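Local coordinates for protein arginine kinase (Anthopleura japonica, PDB 4RF6) that catalyses transfer of a phosphoryl group from ATP to L-arginine, giving phosphoarginine and ADP, in a monomer that carries two kinase repeats in tandem, at residues P653-I658 with K708-I713; H643-K648 with A681-I686; P470-E475 with S596-V601. All coordinates share one frame; numbering follows the deposited sequence.

Contact 1 of 3, residues P653-I658 with K708-I713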
ATOM      1  N   PRO A 653      27.852 -36.883  27.949  1.00 47.09           N
ATOM      2  CA  PRO A 653      28.976 -35.937  27.897  1.00 48.88           C
ATOM      3  C   PRO A 653      29.678 -35.856  26.537  1.00 46.67           C
ATOM      4  O   PRO A 653      30.666 -35.132  26.417  1.00 48.16           O
ATOM      5  CB  PRO A 653      29.936 -36.483  28.956  1.00 49.62           C
ATOM      6  CG  PRO A 653      29.676 -37.948  28.961  1.00 50.86           C
ATOM      7  CD  PRO A 653      28.202 -38.117  28.673  1.00 49.49           C
ATOM      8  N   ASP A 654      29.189 -36.585  25.537  1.00 44.48           N
ATOM      9  CA  ASP A 654      29.684 -36.410  24.174  1.00 42.01           C
ATOM     10  C   ASP A 654      28.812 -35.382  23.460  1.00 38.44           C
ATOM     11  O   ASP A 654      29.126 -34.942  22.351  1.00 34.41           O
ATOM     12  CB  ASP A 654      29.689 -37.736  23.407  1.00 44.95           C
ATOM     13  CG  ASP A 654      30.865 -38.618  23.774  1.00 47.84           C
ATOM     14  OD1 ASP A 654      31.794 -38.121  24.445  1.00 48.42           O
ATOM     15  OD2 ASP A 654      30.865 -39.806  23.379  1.00 48.82           O
ATOM     16  N   PHE A 655      27.721 -34.999  24.123  1.00 38.37           N
ATOM     17  CA  PHE A 655      26.753 -34.042  23.594  1.00 38.39           C
ATOM     18  C   PHE A 655      27.413 -32.733  23.177  1.00 39.14           C
ATOM     19  O   PHE A 655      27.278 -32.300  22.030  1.00 39.69           O
ATOM     20  CB  PHE A 655      25.676 -33.763  24.637  1.00 38.67           C
ATOM     21  CG  PHE A 655      24.516 -32.961  24.122  1.00 38.48           C
ATOM     22  CD1 PHE A 655      23.668 -33.484  23.155  1.00 40.07           C
ATOM     23  CD2 PHE A 655      24.261 -31.694  24.620  1.00 40.14           C
ATOM     24  CE1 PHE A 655      22.590 -32.750  22.684  1.00 40.37           C
ATOM     25  CE2 PHE A 655      23.186 -30.951  24.159  1.00 42.27           C
ATOM     26  CZ  PHE A 655      22.349 -31.481  23.187  1.00 41.28           C
ATOM     27  N   GLN A 656      28.113 -32.106  24.118  1.00 39.03           N
ATOM     28  CA  GLN A 656      28.863 -30.883  23.850  1.00 40.00           C
ATOM     29  C   GLN A 656      29.829 -31.063  22.681  1.00 35.59           C
ATOM     30  O   GLN A 656      29.887 -30.218  21.779  1.00 32.86           O
ATOM     31  CB  GLN A 656      29.655 -30.472  25.092  1.00 47.22           C
ATOM     32  CG  GLN A 656      30.794 -29.505  24.796  1.00 53.64           C
ATOM     33  CD  GLN A 656      31.955 -29.654  25.763  1.00 59.83           C
ATOM     34  OE1 GLN A 656      32.067 -28.904  26.731  1.00 63.71           O
ATOM     35  NE2 GLN A 656      32.827 -30.623  25.502  1.00 59.18           N
ATOM     36  N   LYS A 657      30.582 -32.164  22.711  1.00 33.72           N
ATOM     37  CA  LYS A 657      31.576 -32.458  21.679  1.00 35.27           C
ATOM     38  C   LYS A 657      30.927 -32.558  20.303  1.00 31.55           C
ATOM     39  O   LYS A 657      31.458 -32.049  19.314  1.00 27.33           O
ATOM     40  CB  LYS A 657      32.299 -33.775  21.973  1.00 39.68           C
ATOM     41  CG  LYS A 657      33.057 -33.842  23.290  1.00 46.37           C
ATOM     42  CD  LYS A 657      33.693 -35.227  23.456  1.00 50.11           C
ATOM     43  CE  LYS A 657      34.363 -35.393  24.811  1.00 53.20           C
ATOM     44  NZ  LYS A 657      33.439 -35.024  25.919  1.00 55.40           N
ATOM     45  N   ILE A 658      29.779 -33.228  20.252  1.00 30.91           N
ATOM     46  CA  ILE A 658      29.036 -33.424  19.010  1.00 30.30           C
ATOM     47  C   ILE A 658      28.526 -32.105  18.430  1.00 28.22           C
ATOM     48  O   ILE A 658      28.741 -31.810  17.251  1.00 29.66           O
ATOM     49  CB  ILE A 658      27.845 -34.392  19.223  1.00 29.64           C
ATOM     50  CG1 ILE A 658      28.348 -35.821  19.432  1.00 30.50           C
ATOM     51  CG2 ILE A 658      26.899 -34.355  18.038  1.00 26.75           C
ATOM     52  CD1 ILE A 658      27.299 -36.768  20.003  1.00 31.47           C
ATOM     53  N   LYS A 708      22.852 -37.925  13.514  1.00 23.32           N
ATOM     54  CA  LYS A 708      23.123 -39.359  13.455  1.00 22.27           C
ATOM     55  C   LYS A 708      23.792 -39.830  14.745  1.00 23.46           C
ATOM     56  O   LYS A 708      23.399 -40.838  15.328  1.00 25.62           O
ATOM     57  CB  LYS A 708      24.018 -39.673  12.253  1.00 23.90           C
ATOM     58  CG  LYS A 708      24.252 -41.163  11.984  1.00 28.13           C
ATOM     59  CD  LYS A 708      25.185 -41.327  10.788  1.00 30.65           C
ATOM     60  CE  LYS A 708      25.036 -42.682  10.116  1.00 36.32           C
ATOM     61  NZ  LYS A 708      25.376 -43.809  11.022  1.00 39.23           N
ATOM     62  N   LYS A 709      24.797 -39.086  15.196  1.00 23.27           N
ATOM     63  CA  LYS A 709      25.497 -39.434  16.428  1.00 25.73           C
ATOM     64  C   LYS A 709      24.620 -39.268  17.669  1.00 26.27           C
ATOM     65  O   LYS A 709      24.742 -40.032  18.627  1.00 27.14           O
ATOM     66  CB  LYS A 709      26.786 -38.622  16.558  1.00 29.88           C
ATOM     67  CG  LYS A 709      27.805 -38.954  15.479  1.00 34.35           C
ATOM     68  CD  LYS A 709      29.201 -38.514  15.871  1.00 40.12           C
ATOM     69  CE  LYS A 709      30.240 -39.188  14.986  1.00 43.67           C
ATOM     70  NZ  LYS A 709      31.635 -38.925  15.446  1.00 46.01           N
ATOM     71  N   LEU A 710      23.747 -38.262  17.655  1.00 25.82           N
ATOM     72  CA  LEU A 710      22.792 -38.077  18.745  1.00 27.45           C
ATOM     73  C   LEU A 710      21.824 -39.254  18.784  1.00 32.29           C
ATOM     74  O   LEU A 710      21.428 -39.710  19.859  1.00 33.33           O
ATOM     75  CB  LEU A 710      22.024 -36.760  18.580  1.00 26.85           C
ATOM     76  CG  LEU A 710      22.882 -35.491  18.582  1.00 26.05           C
ATOM     77  CD1 LEU A 710      22.020 -34.256  18.394  1.00 24.44           C
ATOM     78  CD2 LEU A 710      23.683 -35.396  19.870  1.00 24.48           C
ATOM     79  N   LEU A 711      21.457 -39.755  17.607  1.00 34.07           N
ATOM     80  CA  LEU A 711      20.558 -40.901  17.518  1.00 35.17           C
ATOM     81  C   LEU A 711      21.211 -42.178  18.026  1.00 37.09           C
ATOM     82  O   LEU A 711      20.561 -43.006  18.675  1.00 38.14           O
ATOM     83  CB  LEU A 711      20.068 -41.107  16.085  1.00 37.68           C
ATOM     84  CG  LEU A 711      18.762 -40.406  15.739  1.00 42.77           C
ATOM     85  CD1 LEU A 711      18.169 -40.957  14.453  1.00 45.96           C
ATOM     86  CD2 LEU A 711      17.784 -40.556  16.881  1.00 44.93           C
ATOM     87  N   GLU A 712      22.496 -42.340  17.722  1.00 34.95           N
ATOM     88  CA  GLU A 712      23.225 -43.542  18.120  1.00 37.20           C
ATOM     89  C   GLU A 712      23.295 -43.686  19.641  1.00 37.29           C
ATOM     90  O   GLU A 712      23.320 -44.798  20.168  1.00 36.27           O
ATOM     91  CB  GLU A 712      24.623 -43.564  17.490  1.00 37.62           C
ATOM     92  CG  GLU A 712      24.652 -44.141  16.071  1.00 42.15           C
ATOM     93  CD  GLU A 712      25.809 -43.617  15.227  1.00 46.48           C
ATOM     94  OE1 GLU A 712      26.550 -42.731  15.702  1.00 44.49           O
ATOM     95  OE2 GLU A 712      25.967 -44.091  14.080  1.00 50.92           O
ATOM     96  N   ILE A 713      23.317 -42.555  20.340  1.00 36.76           N
ATOM     97  CA  ILE A 713      23.306 -42.548  21.801  1.00 38.87           C
ATOM     98  C   ILE A 713      21.888 -42.761  22.343  1.00 41.88           C
ATOM     99  O   ILE A 713      21.685 -43.518  23.299  1.00 40.97           O
ATOM    100  CB  ILE A 713      23.932 -41.249  22.364  1.00 40.96           C
ATOM    101  CG1 ILE A 713      25.421 -41.181  22.009  1.00 39.79           C
ATOM    102  CG2 ILE A 713      23.735 -41.160  23.873  1.00 42.67           C
ATOM    103  CD1 ILE A 713      26.118 -39.898  22.451  1.00 40.39           C
TER
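I658 supplies the main bump from 653-658. Its CD1 methyl drops into a shallow hollow made by three side chains of 708-713: CB of K709 (3.9 Å from I658 CD1), CD2 of L710 and CD1 of I713 (4.1 Å from I658 CD1). The branched isoleucine suits the spot because its two arms do different work. With CG1 anti to the carbonyl carbon (chi1 -71°), CG2 falls anti to the backbone N and presses on L710 CD2 at 3.8 Å, while the longer arm carries CD1 on toward K709 and I713. The reciprocal bump is L710: its CD2 fills the notch between I658 and F655, one helical turn apart, and comes within 3.8 Å of F655 CD1. The phenyl ring reaches this notch because F655 CG lies anti to its backbone N (chi1 -171°), and its CD1-CE1 side meets the methyl obliquely. Two helices of the C-terminal catalytic region of the second repeat thus interlock through short apolar branches: helix 655-661, from the connection between strands 638-645 and 664-668, and helix 696-714, which follows strand 683-688. No hydrogen bond passes between the two segments; the contact is apolar and rests on the fit of these branches. At the exposed margin, K709 lends only the root of its side chain; beyond CB its extended chain leads away from 653-658, which suits a residue with a greasy stem and a charged tip. D654 also lies at the rim, its CB 4.3 Å from I713 CD1, and I713 touches H652 as well.

Contact 2 of 3, residues H643-K648 with A681-I686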
ATOM      1  N   HIS A 643      13.536 -31.510  14.574  1.00 34.19           N
ATOM      2  CA  HIS A 643      12.829 -31.673  15.840  1.00 32.91           C
ATOM      3  C   HIS A 643      13.010 -33.106  16.325  1.00 31.67           C
ATOM      4  O   HIS A 643      12.530 -34.038  15.680  1.00 30.59           O
ATOM      5  CB  HIS A 643      11.337 -31.375  15.658  1.00 34.95           C
ATOM      6  CG  HIS A 643      11.014 -29.918  15.544  1.00 38.05           C
ATOM      7  ND1 HIS A 643       9.732 -29.430  15.679  1.00 39.28           N
ATOM      8  CD2 HIS A 643      11.803 -28.843  15.308  1.00 38.30           C
ATOM      9  CE1 HIS A 643       9.745 -28.117  15.531  1.00 40.78           C
ATOM     10  NE2 HIS A 643      10.990 -27.736  15.305  1.00 40.93           N
ATOM     11  N   VAL A 644      13.694 -33.285  17.452  1.00 32.53           N
ATOM     12  CA  VAL A 644      14.090 -34.627  17.871  1.00 33.04           C
ATOM     13  C   VAL A 644      14.065 -34.819  19.399  1.00 33.97           C
ATOM     14  O   VAL A 644      14.393 -33.900  20.161  1.00 31.19           O
ATOM     15  CB  VAL A 644      15.470 -34.989  17.270  1.00 32.99           C
ATOM     16  CG1 VAL A 644      16.559 -34.179  17.919  1.00 31.89           C
ATOM     17  CG2 VAL A 644      15.751 -36.467  17.396  1.00 33.92           C
ATOM     18  N   LYS A 645      13.648 -36.010  19.837  1.00 32.95           N
ATOM     19  CA  LYS A 645      13.540 -36.321  21.264  1.00 31.42           C
ATOM     20  C   LYS A 645      14.810 -36.984  21.765  1.00 29.70           C
ATOM     21  O   LYS A 645      15.058 -38.154  21.480  1.00 32.63           O
ATOM     22  CB  LYS A 645      12.362 -37.255  21.521  1.00 36.43           C
ATOM     23  CG  LYS A 645      11.034 -36.748  21.011  1.00 37.74           C
ATOM     24  CD  LYS A 645       9.932 -37.692  21.443  1.00 37.19           C
ATOM     25  CE  LYS A 645       8.599 -37.274  20.878  1.00 40.13           C
ATOM     26  NZ  LYS A 645       7.506 -38.058  21.510  1.00 42.55           N
ATOM     27  N   ILE A 646      15.615 -36.244  22.519  1.00 28.59           N
ATOM     28  CA  ILE A 646      16.947 -36.721  22.875  1.00 29.75           C
ATOM     29  C   ILE A 646      17.294 -36.523  24.375  1.00 39.33           C
ATOM     30  O   ILE A 646      18.257 -35.830  24.714  1.00 38.04           O
ATOM     31  CB  ILE A 646      18.006 -36.064  21.928  1.00 90.34           C
ATOM     32  CG1 ILE A 646      17.626 -36.260  20.459  1.00 89.57           C
ATOM     33  CG2 ILE A 646      19.363 -36.669  22.094  1.00 90.77           C
ATOM     34  CD1 ILE A 646      17.783 -37.697  19.966  1.00 90.04           C
ATOM     35  N   PRO A 647      16.504 -37.137  25.286  1.00 42.48           N
ATOM     36  CA  PRO A 647      16.800 -36.993  26.719  1.00 41.55           C
ATOM     37  C   PRO A 647      18.127 -37.637  27.122  1.00 39.34           C
ATOM     38  O   PRO A 647      18.901 -37.019  27.861  1.00 40.86           O
ATOM     39  CB  PRO A 647      15.640 -37.735  27.392  1.00 44.85           C
ATOM     40  CG  PRO A 647      14.538 -37.715  26.384  1.00 45.96           C
ATOM     41  CD  PRO A 647      15.231 -37.849  25.065  1.00 42.68           C
ATOM     42  N   LYS A 648      18.380 -38.854  26.648  1.00 36.86           N
ATOM     43  CA  LYS A 648      19.631 -39.550  26.953  1.00 39.60           C
ATOM     44  C   LYS A 648      20.875 -38.770  26.492  1.00 42.94           C
ATOM     45  O   LYS A 648      21.759 -38.473  27.295  1.00 44.12           O
ATOM     46  CB  LYS A 648      19.631 -40.972  26.374  1.00 40.00           C
ATOM     47  CG  LYS A 648      18.497 -41.856  26.883  1.00 44.95           C
ATOM     48  CD  LYS A 648      18.878 -43.335  26.891  1.00 46.61           C
ATOM     49  CE  LYS A 648      19.252 -43.843  25.506  1.00 46.47           C
ATOM     50  NZ  LYS A 648      19.682 -45.273  25.536  1.00 47.21           N
ATOM     51  N   ALA A 681       6.986 -33.327  23.604  1.00 63.53           N
ATOM     52  CA  ALA A 681       7.805 -34.074  24.556  1.00 59.17           C
ATOM     53  C   ALA A 681       9.003 -33.263  25.015  1.00 53.55           C
ATOM     54  O   ALA A 681       8.942 -32.041  25.177  1.00 56.29           O
ATOM     55  CB  ALA A 681       8.304 -35.352  23.905  1.00 58.94           C
ATOM     56  N   GLY A 682      10.101 -33.973  25.225  1.00 48.05           N
ATOM     57  CA  GLY A 682      11.406 -33.360  25.204  1.00 46.62           C
ATOM     58  C   GLY A 682      11.807 -33.394  23.744  1.00 45.33           C
ATOM     59  O   GLY A 682      12.752 -34.080  23.365  1.00 45.05           O
ATOM     60  N   VAL A 683      11.034 -32.702  22.912  1.00 44.00           N
ATOM     61  CA  VAL A 683      11.420 -32.498  21.525  1.00 40.47           C
ATOM     62  C   VAL A 683      12.393 -31.339  21.540  1.00 35.85           C
ATOM     63  O   VAL A 683      12.123 -30.296  22.144  1.00 31.03           O
ATOM     64  CB  VAL A 683      10.222 -32.162  20.619  1.00 43.01           C
ATOM     65  CG1 VAL A 683      10.703 -31.750  19.240  1.00 43.94           C
ATOM     66  CG2 VAL A 683       9.276 -33.355  20.513  1.00 45.00           C
ATOM     67  N   PHE A 684      13.539 -31.535  20.901  1.00 36.17           N
ATOM     68  CA  PHE A 684      14.552 -30.499  20.830  1.00 37.24           C
ATOM     69  C   PHE A 684      14.617 -29.993  19.397  1.00 35.52           C
ATOM     70  O   PHE A 684      14.487 -30.773  18.448  1.00 35.47           O
ATOM     71  CB  PHE A 684      15.919 -31.049  21.247  1.00 40.57           C
ATOM     72  CG  PHE A 684      16.005 -31.469  22.695  1.00 46.86           C
ATOM     73  CD1 PHE A 684      16.801 -30.761  23.582  1.00 49.16           C
ATOM     74  CD2 PHE A 684      15.312 -32.578  23.164  1.00 49.69           C
ATOM     75  CE1 PHE A 684      16.898 -31.140  24.911  1.00 51.61           C
ATOM     76  CE2 PHE A 684      15.400 -32.964  24.496  1.00 52.04           C
ATOM     77  CZ  PHE A 684      16.196 -32.242  25.370  1.00 52.24           C
ATOM     78  N   ASP A 685      14.791 -28.685  19.241  1.00 33.25           N
ATOM     79  CA  ASP A 685      15.090 -28.124  17.936  1.00 33.69           C
ATOM     80  C   ASP A 685      16.595 -28.162  17.750  1.00 29.91           C
ATOM     81  O   ASP A 685      17.327 -27.484  18.472  1.00 29.16           O
ATOM     82  CB  ASP A 685      14.607 -26.679  17.831  1.00 37.90           C
ATOM     83  CG  ASP A 685      14.900 -26.065  16.471  1.00 43.16           C
ATOM     84  OD1 ASP A 685      16.077 -25.754  16.192  1.00 44.53           O
ATOM     85  OD2 ASP A 685      13.949 -25.887  15.683  1.00 47.02           O
ATOM     86  N   ILE A 686      17.056 -28.962  16.793  1.00 24.57           N
ATOM     87  CA  ILE A 686      18.461 -28.973  16.420  1.00 25.32           C
ATOM     88  C   ILE A 686      18.621 -28.096  15.195  1.00 23.18           C
ATOM     89  O   ILE A 686      17.990 -28.348  14.166  1.00 23.51           O
ATOM     90  CB  ILE A 686      18.933 -30.384  16.053  1.00 26.53           C
ATOM     91  CG1 ILE A 686      18.392 -31.398  17.055  1.00 32.94           C
ATOM     92  CG2 ILE A 686      20.468 -30.426  15.943  1.00 21.73           C
ATOM     93  CD1 ILE A 686      19.405 -31.858  18.076  1.00 37.03           C
TER
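V644 and F684 form the antiparallel hydrogen-bonded pair between strands 638-645 and 683-688, neighbours inside the antiparallel sheet of the second repeat's catalytic region. V644 N donates to F684 O at 2.8 Å, and F684 N returns the bond to V644 O at 2.6 Å. Weaker CA-H...O contacts extend the zipper on either side: H643 CA approaches F684 O at 3.2 Å, and K645 CA meets G682 O at the same distance. G682 is the centre of an inverse gamma turn that leads into strand 683-688. The F684 ring turns its edge to V644 O and runs past the backbone of I646.

Apolar contacts occupy both faces. On the face of V644 and F684, V644 CG1, placed between its own N and carbonyl carbon (chi1 70°), runs into I686 CG1 at 3.4 Å, tighter than usual for two carbons. Both are buried apolar branched residues, as suits the side of the sheet that helix 696-714 covers, where I686 also touches M703 and L710. On the other face V683 spreads its methyls between neighbours: CG1 lies 3.7 Å from H643 CB, while CG2 packs along the extended chain of K645. That lysine lays its methylene CE on A681 CB, at 3.6 Å, before ending in its amine.

Polar groups meet at the far end, where D685 OD2 lies at the edge of the H643 ring, 3.5 Å from NE2, with ring and carboxylate planes 63° apart. The stronger partner of D685 is R639, by a salt bridge. The chemistry is thus of two kinds: paired backbone bonds and apolar packing join the strands, while D685 probably balances the charge of R639, whose counterpart by sequence, R287, is predicted to bind ATP in the first repeat.

Contact 3 of 3, residues P470-E475 with S596-V601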
ATOM      1  N   PRO A 470      21.423 -41.424   4.189  1.00 26.86           N
ATOM      2  CA  PRO A 470      20.433 -42.501   4.342  1.00 28.92           C
ATOM      3  C   PRO A 470      19.474 -42.169   5.492  1.00 29.50           C
ATOM      4  O   PRO A 470      19.950 -41.743   6.546  1.00 27.70           O
ATOM      5  CB  PRO A 470      21.294 -43.721   4.696  1.00 26.05           C
ATOM      6  CG  PRO A 470      22.666 -43.404   4.156  1.00 26.25           C
ATOM      7  CD  PRO A 470      22.812 -41.910   4.298  1.00 26.21           C
ATOM      8  N   ASN A 471      18.167 -42.351   5.296  1.00 31.83           N
ATOM      9  CA  ASN A 471      17.161 -41.895   6.265  1.00 33.33           C
ATOM     10  C   ASN A 471      17.384 -42.405   7.694  1.00 33.17           C
ATOM     11  O   ASN A 471      17.447 -43.609   7.933  1.00 29.28           O
ATOM     12  CB  ASN A 471      15.747 -42.249   5.788  1.00 34.34           C
ATOM     13  CG  ASN A 471      14.668 -41.443   6.501  1.00 36.73           C
ATOM     14  OD1 ASN A 471      14.947 -40.411   7.120  1.00 33.69           O
ATOM     15  ND2 ASN A 471      13.428 -41.911   6.412  1.00 39.13           N
ATOM     16  N   LEU A 472      17.494 -41.472   8.636  1.00 30.90           N
ATOM     17  CA  LEU A 472      17.896 -41.787  10.005  1.00 30.75           C
ATOM     18  C   LEU A 472      16.865 -42.564  10.819  1.00 31.22           C
ATOM     19  O   LEU A 472      17.188 -43.586  11.426  1.00 33.28           O
ATOM     20  CB  LEU A 472      18.273 -40.507  10.755  1.00 28.24           C
ATOM     21  CG  LEU A 472      19.576 -39.867  10.298  1.00 26.51           C
ATOM     22  CD1 LEU A 472      19.920 -38.658  11.150  1.00 23.87           C
ATOM     23  CD2 LEU A 472      20.678 -40.904  10.358  1.00 30.43           C
ATOM     24  N   ASP A 473      15.628 -42.073  10.830  1.00 30.03           N
ATOM     25  CA  ASP A 473      14.605 -42.578  11.741  1.00 32.56           C
ATOM     26  C   ASP A 473      13.263 -42.767  11.032  1.00 33.54           C
ATOM     27  O   ASP A 473      12.311 -42.039  11.308  1.00 30.59           O
ATOM     28  CB  ASP A 473      14.452 -41.596  12.912  1.00 32.72           C
ATOM     29  CG  ASP A 473      13.519 -42.106  13.998  1.00 37.30           C
ATOM     30  OD1 ASP A 473      13.204 -43.312  13.994  1.00 36.37           O
ATOM     31  OD2 ASP A 473      13.110 -41.290  14.855  1.00 36.41           O
ATOM     32  N   PRO A 474      13.182 -43.754  10.116  1.00 40.12           N
ATOM     33  CA  PRO A 474      11.969 -44.065   9.342  1.00 45.23           C
ATOM     34  C   PRO A 474      10.678 -44.169  10.165  1.00 48.30           C
ATOM     35  O   PRO A 474       9.601 -43.903   9.628  1.00 48.15           O
ATOM     36  CB  PRO A 474      12.289 -45.434   8.714  1.00 45.90           C
ATOM     37  CG  PRO A 474      13.530 -45.925   9.410  1.00 45.49           C
ATOM     38  CD  PRO A 474      14.272 -44.688   9.790  1.00 42.11           C
ATOM     39  N   GLU A 475      10.788 -44.546  11.437  1.00 50.44           N
ATOM     40  CA  GLU A 475       9.615 -44.730  12.291  1.00 53.64           C
ATOM     41  C   GLU A 475       9.170 -43.424  12.959  1.00 52.41           C
ATOM     42  O   GLU A 475       8.045 -43.322  13.456  1.00 55.22           O
ATOM     43  CB  GLU A 475       9.897 -45.791  13.363  1.00 58.78           C
ATOM     44  CG  GLU A 475      10.425 -47.131  12.829  1.00 64.13           C
ATOM     45  CD  GLU A 475      11.939 -47.147  12.632  1.00 67.58           C
ATOM     46  OE1 GLU A 475      12.581 -46.092  12.831  1.00 68.88           O
ATOM     47  OE2 GLU A 475      12.486 -48.218  12.281  1.00 67.84           O
ATOM     48  N   SER A 596      12.166 -37.948   9.378  1.00 32.05           N
ATOM     49  CA  SER A 596      13.605 -37.777   9.533  1.00 33.86           C
ATOM     50  C   SER A 596      14.401 -37.531   8.254  1.00 30.90           C
ATOM     51  O   SER A 596      15.627 -37.398   8.311  1.00 31.27           O
ATOM     52  CB  SER A 596      14.169 -39.029  10.207  1.00 35.14           C
ATOM     53  OG  SER A 596      13.892 -40.174   9.419  1.00 36.19           O
ATOM     54  N   ASP A 597      13.731 -37.479   7.107  1.00 29.87           N
ATOM     55  CA  ASP A 597      14.460 -37.544   5.840  1.00 28.90           C
ATOM     56  C   ASP A 597      15.004 -36.198   5.359  1.00 29.88           C
ATOM     57  O   ASP A 597      14.387 -35.528   4.532  1.00 27.50           O
ATOM     58  CB  ASP A 597      13.604 -38.197   4.751  1.00 29.54           C
ATOM     59  CG  ASP A 597      14.441 -38.741   3.607  1.00 31.74           C
ATOM     60  OD1 ASP A 597      15.656 -38.453   3.581  1.00 28.12           O
ATOM     61  OD2 ASP A 597      13.885 -39.451   2.743  1.00 34.21           O
ATOM     62  N   ILE A 598      16.177 -35.828   5.862  1.00 32.09           N
ATOM     63  CA  ILE A 598      16.806 -34.554   5.504  1.00 32.73           C
ATOM     64  C   ILE A 598      17.193 -34.500   4.027  1.00 27.94           C
ATOM     65  O   ILE A 598      17.103 -33.443   3.396  1.00 17.58           O
ATOM     66  CB  ILE A 598      18.054 -34.267   6.364  1.00 38.78           C
ATOM     67  CG1 ILE A 598      17.728 -34.393   7.851  1.00 43.45           C
ATOM     68  CG2 ILE A 598      18.598 -32.874   6.077  1.00 40.07           C
ATOM     69  CD1 ILE A 598      18.330 -35.612   8.511  1.00 47.28           C
ATOM     70  N   GLY A 599      17.621 -35.636   3.480  1.00 25.69           N
ATOM     71  CA  GLY A 599      18.048 -35.701   2.092  1.00 24.24           C
ATOM     72  C   GLY A 599      16.926 -35.370   1.130  1.00 25.90           C
ATOM     73  O   GLY A 599      17.131 -34.693   0.117  1.00 28.07           O
ATOM     74  N   SER A 600      15.729 -35.851   1.451  1.00 26.06           N
ATOM     75  CA  SER A 600      14.548 -35.573   0.641  1.00 25.49           C
ATOM     76  C   SER A 600      14.135 -34.109   0.753  1.00 23.35           C
ATOM     77  O   SER A 600      13.850 -33.448  -0.255  1.00 23.23           O
ATOM     78  CB  SER A 600      13.392 -36.474   1.074  1.00 29.05           C
ATOM     79  OG  SER A 600      12.194 -36.110   0.420  1.00 31.61           O
ATOM     80  N   VAL A 601      14.091 -33.606   1.985  1.00 19.73           N
ATOM     81  CA  VAL A 601      13.764 -32.201   2.228  1.00 19.13           C
ATOM     82  C   VAL A 601      14.723 -31.289   1.461  1.00 19.58           C
ATOM     83  O   VAL A 601      14.303 -30.337   0.795  1.00 21.28           O
ATOM     84  CB  VAL A 601      13.829 -31.863   3.730  1.00 18.80           C
ATOM     85  CG1 VAL A 601      13.670 -30.365   3.959  1.00 18.07           C
ATOM     86  CG2 VAL A 601      12.778 -32.656   4.519  1.00 21.09           C
TER
HETATM   87  O   HOH W   1      17.817 -38.663   7.726  1.00 24.27           O
HETATM   88  O   HOH W   2      11.029 -40.540   9.884  1.00 34.08           O
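D473 and S596 make the direct hydrogen bond of this contact: the backbone N of D473 donates to S596 OG at 2.9 Å, with an N-H...O angle of 146°. The hydroxyl reaches the loop because it stands between its own N and carbonyl carbon (chi1 59°), pointing across at 470-475, and the small serine lets its CB come 3.7 Å from D473 CB. Beside this bond the flat amide of N471 lies stacked on the carboxylate of D597, the two planes 24° apart and the side chains crossing at about a right angle. N471 CG is 3.8 Å from D597 CB. Between the backbones, a water accepts from L472 N at 3.0 Å and also lies 2.6 Å from S596 O.

The second shell fixes these groups. D473 turns its carboxylate back on its own chain, where OD2 accepts from Y478 N and I479 N, so that the loop is tied down just ahead of strand 479-488; an aspartate, short and doubly accepting, suits such a turn. D597 is the centre of an inverse gamma turn and also the N-cap of helix 598-616: its OD1 accepts a weak capping bond from S600 N, 3.4 Å away. One residue thus both ends the loop and starts the helix, while S600 OG is itself held by E593.

Farther out the surroundings become apolar. L472 CD1 meets I598 CD1 at 4.3 Å, and the leucine also packs on Y704, V707 and L711 of helix 696-714, whose Y704 OH bonds to P470 O. With S596 and L472 both resting on I479, the loop sits where strand 479-488, the N-terminal end of helix 598-616 and helix 696-714 converge.

Helix 696-714 ties the three contacts together. Contacts 1 and 2, with centres about 12 Å apart, meet through L710: its CD1 lies 3.6 Å from I686 CD1, while its other methyl belongs to contact 1. One residue on, L711 CD1 touches L472 CB at 3.7 Å and so joins contacts 1 and 3, whose centres are about 18 Å apart. Contacts 2 and 3 do not touch; their nearest atoms are about 6 Å apart. Strand 479-488, which runs beside strand 638-645, bridges them. It matches strand 127-136 of the first repeat, where S129-R133 are predicted to bind ATP, which is consistent with a similar use here; the three contacts themselves lie away from the annotated sites.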